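Local atomic coordinates of endonuclease MutS2 (Deinococcus radiodurans, PDB entry 4OD6), a protein that probably senses collided ribosomes and splits them into subunits by ATP hydrolysis, and carries endonuclease activity, with only its Smr domain present here. Residues Ala30-Ala35 and Thr41-Val46; Thr57-Leu62 and Gly82-Asn87. All coordinates share one frame; numbering follows the deposited sequence. Where two conformers were deposited one is given.

Contact 1 (Ala30-Ala35 and Thr41-Val46); sequences AAIAEA and TPLRVV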
# COMPACT_ATOMS: atom_id res chain seq x y z
N ALA A 30 4.24 8.53 -2.88
CA ALA A 30 3.66 9.35 -3.96
C ALA A 30 2.21 8.99 -4.22
O ALA A 30 1.39 9.84 -4.43
CB ALA A 30 4.49 9.18 -5.24
N ALA A 31 1.91 7.71 -4.22
CA ALA A 31 0.55 7.25 -4.48
C ALA A 31 -0.40 7.71 -3.41
O ALA A 31 -1.52 8.05 -3.69
CB ALA A 31 0.49 5.74 -4.65
N ILE A 32 0.03 7.64 -2.16
CA ILE A 32 -0.80 8.06 -1.05
C ILE A 32 -1.03 9.55 -1.10
O ILE A 32 -2.12 10.00 -0.89
CB ILE A 32 -0.19 7.63 0.30
CG1 ILE A 32 -0.24 6.11 0.41
CG2 ILE A 32 -0.91 8.29 1.47
CD1 ILE A 32 0.52 5.55 1.60
N ALA A 33 -0.01 10.32 -1.41
CA ALA A 33 -0.14 11.79 -1.49
C ALA A 33 -1.14 12.13 -2.60
O ALA A 33 -1.97 12.99 -2.46
CB ALA A 33 1.22 12.44 -1.75
N GLU A 34 -1.06 11.42 -3.70
CA GLU A 34 -1.96 11.63 -4.81
C GLU A 34 -3.38 11.32 -4.39
O GLU A 34 -4.28 12.09 -4.64
CB GLU A 34 -1.56 10.78 -6.02
CG GLU A 34 -2.52 10.83 -7.20
CD GLU A 34 -2.22 9.75 -8.23
OE1 GLU A 34 -2.62 8.62 -8.02
OE2 GLU A 34 -1.59 10.06 -9.22
N ALA A 35 -3.57 10.18 -3.73
CA ALA A 35 -4.89 9.76 -3.28
C ALA A 35 -5.51 10.78 -2.30
O ALA A 35 -6.70 11.05 -2.38
CB ALA A 35 -4.85 8.37 -2.65
N THR A 41 -9.91 6.89 -1.78
CA THR A 41 -9.58 5.80 -0.85
C THR A 41 -10.57 4.66 -1.04
O THR A 41 -11.70 4.91 -1.47
CB THR A 41 -9.63 6.30 0.60
OG1 THR A 41 -9.08 5.32 1.48
CG2 THR A 41 -11.07 6.61 1.02
N PRO A 42 -10.24 3.42 -0.68
CA PRO A 42 -8.91 2.93 -0.28
C PRO A 42 -8.00 2.64 -1.44
O PRO A 42 -8.45 2.52 -2.57
CB PRO A 42 -9.23 1.63 0.43
CG PRO A 42 -10.40 1.11 -0.33
CD PRO A 42 -11.20 2.29 -0.74
N LEU A 43 -6.72 2.50 -1.12
CA LEU A 43 -5.71 2.00 -2.05
C LEU A 43 -5.36 0.56 -1.80
O LEU A 43 -5.23 0.16 -0.68
CB LEU A 43 -4.42 2.79 -1.94
CG LEU A 43 -4.54 4.26 -2.06
CD1 LEU A 43 -3.14 4.83 -2.12
CD2 LEU A 43 -5.36 4.71 -3.25
N ARG A 44 -5.17 -0.20 -2.88
CA ARG A 44 -4.71 -1.57 -2.81
C ARG A 44 -3.24 -1.61 -3.25
O ARG A 44 -2.91 -1.33 -4.40
CB ARG A 44 -5.50 -2.53 -3.71
CG ARG A 44 -6.80 -2.99 -3.13
CD ARG A 44 -7.57 -3.85 -4.12
NE ARG A 44 -6.86 -4.98 -4.69
CZ ARG A 44 -6.80 -6.20 -4.18
NH1 ARG A 44 -7.39 -6.48 -3.05
NH2 ARG A 44 -6.13 -7.11 -4.83
N VAL A 45 -2.38 -1.95 -2.32
CA VAL A 45 -0.94 -2.00 -2.54
C VAL A 45 -0.55 -3.45 -2.75
O VAL A 45 -0.48 -4.23 -1.83
CB VAL A 45 -0.18 -1.38 -1.36
CG1 VAL A 45 1.32 -1.36 -1.63
CG2 VAL A 45 -0.69 0.02 -1.08
N VAL A 46 -0.27 -3.75 -4.00
CA VAL A 46 0.10 -5.09 -4.45
C VAL A 46 1.61 -5.26 -4.39
O VAL A 46 2.31 -4.93 -5.33
CB VAL A 46 -0.48 -5.38 -5.87
CG1 VAL A 46 -0.23 -6.83 -6.24
CG2 VAL A 46 -1.96 -5.02 -5.89
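Ala31 meets Leu43 through its backbone: Ala31 O lies 3.9 Å from Leu43 CD1. The helix and strand joined here are the last two elements of a beta-alpha-beta crossover in the Smr domain, formed by strand 13-15, helix 21-38 and strand 43-46, with the two strands parallel and adjacent. The axes of helix 30-35 and strand 43-46 run nearly antiparallel, at 169°, and come within 10.5 Å, which is the geometry of a helix lying on a sheet face. Ala31 O also accepts the helical bond from Ala35 N, so its carbonyl is satisfied without the strand. The CB of Ala31 faces the sheet and packs on Leu14 of strand 13-15.

Ile32 comes next, from the flank of the helix. Its chi1 of -67° sets CG1 beside the backbone N, and from there CG1 reaches Leu43 CD1 at 4.1 Å, the two side chains passing at a slant. Ile32 also leans on Asp65 and Asn67, which lie in loops.

Ala35 stands one turn after Ala31, and its CB bond is directed at the strand. The backbones draw together here, with 6.6 Å between the CA atoms of Ala35 and Thr41 against 7.9 Å between those of Ile32 and Leu43. Leu43 carries most of the strand's share of the 148 Å² buried. Arg44, the next residue, lies far from the helix and forms a salt bridge with Glu13. Both branches of Leu43 close on one methyl: Ala35 CB is 3.7 Å from Leu43 CD2 and 4.0 Å from its CD1.

Contact 2 (Thr57-Leu62 and Gly82-Asn87); sequences TLRDYL and GVTIVN
Leu62 rests one methyl, CD1, against two neighbouring residues of the strand. Its CD1 lies 3.8 Å from Thr84 CG2 and 3.9 Å from Val86 CG2, and Leu62 CD2 reaches the same Val86 methyl at 4.0 Å. In both pairs the side chains extend toward each other and meet tip to tip. Thr84 and Val86 are two apart in an extended strand, so both present their side chains to the helix, while Ile85 between them points away.

The threonine shows two chemistries. With chi1 at -66°, OG1 sits beside the backbone N and faces polar partners, while CG2, anti to that N, joins the apolar contact. One of the polar partners is His47 NE2, a hydrogen bond from outside the two segments. Another is a water 2.8 Å from Thr84 OG1, which accepts a hydrogen bond of 2.8 Å from Arg59 NH1. The water lies at the edge of the Arg59 guanidinium, in its plane, as expected for an N-H donor. Arg59 was modelled in two conformers, so this bridge is established for the given one alone. No direct hydrogen bond crosses the contact.

The axes of helix 57-62 and strand 83-87 are only 13° from parallel and 10.5 Å apart at closest, the relation of a helix packed on a sheet in a two-layer alpha/beta domain. Further out, Leu62 also packs on Ile32 of helix 21-38 and on Val68 and Phe71 of strand 68-73, while Leu58 packs on Leu28. Helix 53-62 thus lies against helix 21-38 and over strand 83-88, which runs between strands 43-46 and 68-73.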
# COMPACT_ATOMS: atom_id res chain seq x y z
N THR A 57 8.40 -3.88 5.30
CA THR A 57 8.95 -2.53 5.16
C THR A 57 7.89 -1.46 4.81
O THR A 57 7.89 -0.36 5.32
CB THR A 57 10.12 -2.46 4.17
OG1 THR A 57 9.67 -2.87 2.89
CG2 THR A 57 11.23 -3.34 4.59
N LEU A 58 7.01 -1.80 3.89
CA LEU A 58 5.92 -0.89 3.50
C LEU A 58 5.00 -0.77 4.80
O LEU A 58 4.58 0.33 5.04
CB LEU A 58 5.09 -1.43 2.36
CG LEU A 58 5.95 -1.50 1.09
CD1 LEU A 58 5.22 -2.25 -0.03
CD2 LEU A 58 6.35 -0.12 0.62
N ARG A 59 4.63 -1.78 5.63
CA ARG A 59 3.81 -1.59 6.81
C ARG A 59 4.51 -0.70 7.78
O ARG A 59 3.96 0.11 8.47
CB ARG A 59 3.47 -2.92 7.43
CG ARG A 59 2.49 -3.76 6.62
CD ARG A 59 2.35 -5.15 7.17
NE ARG A 59 2.03 -5.12 8.58
CZ ARG A 59 0.80 -5.06 9.05
NH1 ARG A 59 -0.23 -5.02 8.22
NH2 ARG A 59 0.62 -5.00 10.36
N ASP A 60 5.83 -0.89 7.85
CA ASP A 60 6.63 -0.07 8.76
C ASP A 60 6.59 1.40 8.37
O ASP A 60 6.47 2.28 9.23
CB ASP A 60 8.08 -0.56 8.77
CG ASP A 60 8.99 0.31 9.61
OD1 ASP A 60 8.96 0.18 10.85
OD2 ASP A 60 9.73 1.14 9.04
N TYR A 61 6.67 1.67 7.07
CA TYR A 61 6.57 3.03 6.57
C TYR A 61 5.16 3.60 6.82
O TYR A 61 5.01 4.76 7.19
CB TYR A 61 6.91 3.09 5.07
CG TYR A 61 6.44 4.36 4.39
CD1 TYR A 61 7.21 5.52 4.43
CD2 TYR A 61 5.20 4.42 3.78
CE1 TYR A 61 6.76 6.68 3.85
CE2 TYR A 61 4.75 5.58 3.19
CZ TYR A 61 5.53 6.71 3.23
OH TYR A 61 5.09 7.87 2.64
N LEU A 62 4.15 2.78 6.58
CA LEU A 62 2.76 3.25 6.58
C LEU A 62 2.44 3.77 8.07
O LEU A 62 1.51 4.60 8.20
CB LEU A 62 1.81 2.15 6.26
CG LEU A 62 1.70 1.89 4.76
CD1 LEU A 62 1.03 0.57 4.44
CD2 LEU A 62 1.02 3.07 4.09
N GLY A 82 -0.37 -10.62 0.52
CA GLY A 82 0.36 -10.05 -0.58
C GLY A 82 -0.15 -8.67 -1.02
O GLY A 82 0.39 -8.06 -1.87
N VAL A 83 -1.23 -8.26 -0.39
CA VAL A 83 -1.82 -6.95 -0.66
C VAL A 83 -2.10 -6.24 0.65
O VAL A 83 -2.67 -6.79 1.59
CB VAL A 83 -3.12 -7.09 -1.47
CG1 VAL A 83 -3.74 -5.72 -1.73
CG2 VAL A 83 -2.89 -7.88 -2.75
N THR A 84 -1.71 -4.99 0.71
CA THR A 84 -2.02 -4.14 1.86
C THR A 84 -3.05 -3.09 1.44
O THR A 84 -2.89 -2.40 0.48
CB THR A 84 -0.76 -3.41 2.45
OG1 THR A 84 0.14 -4.37 3.00
CG2 THR A 84 -1.12 -2.46 3.55
N ILE A 85 -4.12 -3.00 2.20
CA ILE A 85 -5.17 -2.00 2.00
C ILE A 85 -4.80 -0.78 2.79
O ILE A 85 -4.52 -0.88 3.99
CB ILE A 85 -6.54 -2.52 2.50
CG1 ILE A 85 -6.89 -3.87 1.86
CG2 ILE A 85 -7.66 -1.54 2.23
CD1 ILE A 85 -6.96 -3.82 0.37
N VAL A 86 -4.80 0.36 2.13
CA VAL A 86 -4.49 1.62 2.79
C VAL A 86 -5.74 2.50 2.74
O VAL A 86 -6.23 2.86 1.69
CB VAL A 86 -3.29 2.32 2.11
CG1 VAL A 86 -3.00 3.64 2.81
CG2 VAL A 86 -2.04 1.42 2.14
N ASN A 87 -6.24 2.85 3.93
CA ASN A 87 -7.31 3.83 4.11
C ASN A 87 -6.68 5.18 4.30
O ASN A 87 -5.94 5.40 5.23
CB ASN A 87 -8.18 3.44 5.29
CG ASN A 87 -8.78 2.07 5.10
OD1 ASN A 87 -9.47 1.83 4.13
ND2 ASN A 87 -8.46 1.15 6.01
O HOH W 1 -0.46 -5.54 5.49

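Overall arrangement
Both contacts are buried and seat a helix on the mixed sheet of the Smr domain, with nearly equal buried areas of 148 and 151 Å². They share no helix or strand, but strands 43-46 and 83-88 are antiparallel neighbours, joined by probable hydrogen bonds between Leu43 O and Val86 N (2.9 Å) and between Val45 N and Thr84 O (2.9 Å). The helices differ in direction relative to their strands: antiparallel in contact 1, near parallel in contact 2. Contact 1 is chiefly apolar packing, with no hydrogen bond across it and one backbone carbonyl oxygen against a leucine methyl, whereas contact 2 adds a polar margin of arginine, water and threonine.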